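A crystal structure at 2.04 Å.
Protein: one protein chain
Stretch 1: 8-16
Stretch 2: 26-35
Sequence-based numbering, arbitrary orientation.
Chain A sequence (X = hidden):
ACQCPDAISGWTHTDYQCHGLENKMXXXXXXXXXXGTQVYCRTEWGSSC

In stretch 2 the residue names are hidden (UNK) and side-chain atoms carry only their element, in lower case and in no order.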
# COMPACT_ATOMS: atom_id res chain seq x y z
N ILE A 8 11.36 5.22 -7.85
CA ILE A 8 10.97 4.97 -6.46
C ILE A 8 12.19 5.17 -5.54
O ILE A 8 13.28 4.65 -5.81
CB ILE A 8 10.42 3.53 -6.31
CG1 ILE A 8 9.08 3.39 -7.04
CG2 ILE A 8 10.27 3.13 -4.84
CD1 ILE A 8 8.56 1.96 -7.14
N SER A 9 12.02 5.95 -4.46
CA SER A 9 13.10 6.20 -3.50
C SER A 9 12.85 5.51 -2.16
O SER A 9 13.75 5.41 -1.32
CB SER A 9 13.29 7.69 -3.26
OG SER A 9 12.09 8.29 -2.80
N GLY A 10 11.62 5.04 -1.95
CA GLY A 10 11.26 4.49 -0.65
C GLY A 10 10.01 3.64 -0.68
O GLY A 10 9.35 3.53 -1.71
N TRP A 11 9.69 3.05 0.47
CA TRP A 11 8.62 2.06 0.56
C TRP A 11 7.93 2.19 1.92
O TRP A 11 8.60 2.25 2.97
CB TRP A 11 9.21 0.67 0.38
CG TRP A 11 8.28 -0.36 -0.18
CD1 TRP A 11 7.60 -1.32 0.53
CD2 TRP A 11 7.92 -0.54 -1.55
NE1 TRP A 11 6.85 -2.10 -0.33
CE2 TRP A 11 7.02 -1.63 -1.61
CE3 TRP A 11 8.27 0.10 -2.74
CZ2 TRP A 11 6.47 -2.09 -2.82
CZ3 TRP A 11 7.73 -0.35 -3.94
CH2 TRP A 11 6.83 -1.42 -3.97
N THR A 12 6.60 2.25 1.91
CA THR A 12 5.79 2.38 3.13
C THR A 12 4.44 1.69 2.97
O THR A 12 4.10 1.21 1.88
CB THR A 12 5.49 3.86 3.50
OG1 THR A 12 4.73 4.48 2.46
CG2 THR A 12 6.76 4.64 3.71
N HIS A 13 3.66 1.67 4.04
CA HIS A 13 2.33 1.08 4.01
C HIS A 13 1.47 1.64 5.13
O HIS A 13 1.98 2.01 6.19
CB HIS A 13 2.41 -0.44 4.14
CG HIS A 13 3.20 -0.90 5.33
ND1 HIS A 13 2.67 -0.94 6.60
CD2 HIS A 13 4.48 -1.32 5.43
CE1 HIS A 13 3.60 -1.39 7.44
NE2 HIS A 13 4.70 -1.62 6.76
N THR A 14 0.16 1.69 4.88
CA THR A 14 -0.80 1.97 5.93
C THR A 14 -0.87 0.79 6.90
O THR A 14 -0.30 -0.29 6.64
CB THR A 14 -2.20 2.24 5.33
OG1 THR A 14 -2.75 1.02 4.80
CG2 THR A 14 -2.11 3.27 4.20
N ASP A 15 -1.55 0.99 8.01
CA ASP A 15 -1.74 -0.10 8.96
C ASP A 15 -2.93 -0.99 8.58
O ASP A 15 -3.89 -0.54 7.94
CB ASP A 15 -1.88 0.46 10.37
CG ASP A 15 -0.55 0.91 10.94
OD1 ASP A 15 0.50 0.44 10.45
OD2 ASP A 15 -0.57 1.74 11.87
N TYR A 16 -2.85 -2.25 8.98
CA TYR A 16 -3.92 -3.21 8.70
C TYR A 16 -5.28 -2.76 9.25
O TYR A 16 -5.37 -2.18 10.34
CB TYR A 16 -3.55 -4.59 9.26
CG TYR A 16 -2.71 -5.46 8.34
CD1 TYR A 16 -3.21 -5.88 7.11
CD2 TYR A 16 -1.44 -5.90 8.72
CE1 TYR A 16 -2.47 -6.70 6.26
CE2 TYR A 16 -0.68 -6.73 7.88
CZ TYR A 16 -1.21 -7.13 6.65
OH TYR A 16 -0.49 -7.95 5.81
N UNK A 26 -6.61 -5.98 5.62
CA UNK A 26 -5.90 -5.46 4.46
C UNK A 26 -5.15 -4.18 4.82
O UNK A 26 -5.49 -3.48 5.79
c UNK A 26 -6.88 -5.16 3.32
c UNK A 26 -7.51 -2.70 3.23
c UNK A 26 -7.82 -4.01 3.63
c UNK A 26 -9.00 -4.23 4.34
o UNK A 26 -10.41 -0.87 4.52
c UNK A 26 -9.54 -1.90 4.23
c UNK A 26 -9.87 -3.18 4.63
c UNK A 26 -8.36 -1.65 3.53
N UNK A 27 -4.11 -3.87 4.05
CA UNK A 27 -3.47 -2.57 4.14
C UNK A 27 -3.01 -2.17 2.76
O UNK A 27 -2.99 -2.99 1.83
c UNK A 27 -0.12 -3.49 5.88
n UNK A 27 1.05 -4.30 5.52
c UNK A 27 2.02 -4.64 6.36
c UNK A 27 -2.31 -2.58 5.14
c UNK A 27 -1.15 -3.48 4.76
n UNK A 27 3.04 -5.38 5.93
n UNK A 27 1.96 -4.26 7.63
N UNK A 28 -2.62 -0.90 2.63
CA UNK A 28 -2.22 -0.35 1.33
C UNK A 28 -0.71 -0.14 1.29
O UNK A 28 -0.15 0.50 2.18
c UNK A 28 -6.35 -0.17 0.62
c UNK A 28 -5.40 1.79 0.93
c UNK A 28 -4.42 0.85 0.94
n UNK A 28 -5.05 -0.36 0.75
n UNK A 28 -6.59 1.13 0.73
c UNK A 28 -2.93 0.98 1.10
N UNK A 29 -0.05 -0.69 0.27
CA UNK A 29 1.39 -0.48 0.11
C UNK A 29 1.67 0.69 -0.83
O UNK A 29 1.19 0.73 -1.97
c UNK A 29 3.58 -1.47 -0.55
c UNK A 29 1.86 -2.90 0.55
c UNK A 29 2.10 -1.74 -0.41
N UNK A 30 2.45 1.64 -0.33
CA UNK A 30 2.74 2.86 -1.08
C UNK A 30 4.23 2.95 -1.38
O UNK A 30 5.06 2.77 -0.48
c UNK A 30 2.31 4.08 -0.26
c UNK A 30 -0.98 5.62 -1.38
c UNK A 30 -1.44 4.14 0.46
o UNK A 30 -3.21 5.35 -0.59
c UNK A 30 -1.88 5.04 -0.50
c UNK A 30 0.36 5.31 -1.30
c UNK A 30 -0.08 3.83 0.54
c UNK A 30 0.83 4.41 -0.34
N UNK A 31 4.59 3.22 -2.62
CA UNK A 31 5.98 3.55 -2.90
C UNK A 31 6.15 5.05 -2.72
O UNK A 31 5.22 5.82 -3.01
c UNK A 31 6.40 3.11 -4.30
N UNK A 32 7.31 5.47 -2.22
CA UNK A 32 7.63 6.89 -2.17
C UNK A 32 8.44 7.23 -3.43
O UNK A 32 9.40 6.53 -3.76
c UNK A 32 8.39 6.96 1.70
c UNK A 32 8.76 8.75 -0.84
c UNK A 32 8.42 7.25 -0.88
c UNK A 32 7.62 6.81 0.37
N UNK A 33 8.03 8.28 -4.14
CA UNK A 33 8.72 8.66 -5.38
C UNK A 33 9.85 9.66 -5.11
O UNK A 33 9.80 10.39 -4.11
s UNK A 33 6.46 8.11 -6.96
c UNK A 33 7.74 9.26 -6.40
N UNK A 34 10.86 9.68 -5.98
CA UNK A 34 11.96 10.62 -5.86
C UNK A 34 11.46 12.05 -5.77
O UNK A 34 12.05 12.88 -5.07
c UNK A 34 13.93 9.46 -7.03
c UNK A 34 12.89 10.55 -7.08
s UNK A 34 15.41 10.03 -7.90
c UNK A 34 14.67 10.87 -9.28
N UNK A 35 10.38 12.33 -6.49
CA UNK A 35 9.82 13.68 -6.56
C UNK A 35 9.02 14.09 -5.32
O UNK A 35 8.57 15.24 -5.21
c UNK A 35 8.99 13.85 -7.85
o UNK A 35 7.38 12.31 -6.90
n UNK A 35 6.74 13.51 -8.70
c UNK A 35 7.63 13.16 -7.77
O HOH W 1 11.20 11.21 -1.87
O HOH W 2 0.18 -3.04 9.90

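Position 26 carries one carbon followed by a ring of six carbons bearing one oxygen, so it is Tyr26. Its CA-to-CB bond points away from stretch 1, and the backbone makes the contact: Tyr26 O lies 3.3 Å from Tyr16 CA, a CA-H...O contact.

At position 27 three carbons lead to a nitrogen and then to a carbon carrying two more nitrogens. The CA-to-CB bond points toward stretch 1, and the extended chain ends in a flat group between the rings of His13 and Tyr16: Arg27. The guanidinium stacks on both, with NH1 of Arg27 3.3 Å from CE1 of His13 on one face and 3.6 Å from CE2 of Tyr16 on the opposite face. A planar cation with a long aliphatic stem suits this slot, for CD of Arg27 also sits 3.7 Å above the centroid of the Tyr16 ring.

Position 28 has one carbon and a five-membered ring of three carbons and two nitrogens, and its CB lies 3.7 Å from Thr14 OG1: His28. The CA-to-CB bond points sideways and the backbone makes the hydrogen bonds, so the contact itself asks little of the imidazole. That backbone bonds in both directions to Thr14, whose N donates to His28 O (3.0 Å) and whose OG1 accepts from His28 N (2.9 Å). The side-chain hydroxyl thus stands in for a backbone carbonyl just where stretch 1 leaves its strand.

Position 29 shows three carbons, forked at the first, hence Val29. It is buried, on the sheet face shared with Trp11 and His13, and its CG1 lies 3.6 Å from Trp11 CE2; a compact, branched apolar group fits beside the indole.

Position 30 has one carbon and a six-carbon ring with one oxygen, making it Tyr30. On the other face, it pairs with Thr12 through Tyr30 N to Thr12 O (2.8 Å) and Thr12 N to Tyr30 O (2.9 Å), while the nearest stretch 1 atom to its ring is Thr14 CG2, 3.9 Å from CE2 of Tyr30.

A lone carbon marks position 31 as Ala31. Its CB is 3.7 Å from both Ile8 CD1 and Trp11 CZ3, so even this small, buried side chain meets two large ones.

Position 32 has four carbons, forked at the first, with one arm two carbons long: Ile32. Its CD1 lies 3.5 Å from Thr12 CG2. An ideal CB on Gly10 would be only 3.3 Å from that CD1, so glycine leaves room opposite.

One carbon and one sulfur identify position 33 as Cys33, directed away from stretch 1 and covalently bonded elsewhere in the structure. At position 34 an unbranched chain of two carbons, sulfur and carbon gives Met34. Met34 CG lies 4.2 Å from Ser9 CB, a loose contact at the margin that a flexible chain can make while its end leads away. Position 35, two carbons with an oxygen and a nitrogen on the second, is Asn35, which makes no contact.

The contact is an antiparallel strand pair. Near its end a bulge lets Ile32 O accept from both Ser9 N (2.8 Å) and Gly10 N (3.2 Å). Apolar packing supports one face, and the stacked Arg27 extends the contact beyond the strand of stretch 1.

Stretch 2 (26-35) YRHVYAICMN
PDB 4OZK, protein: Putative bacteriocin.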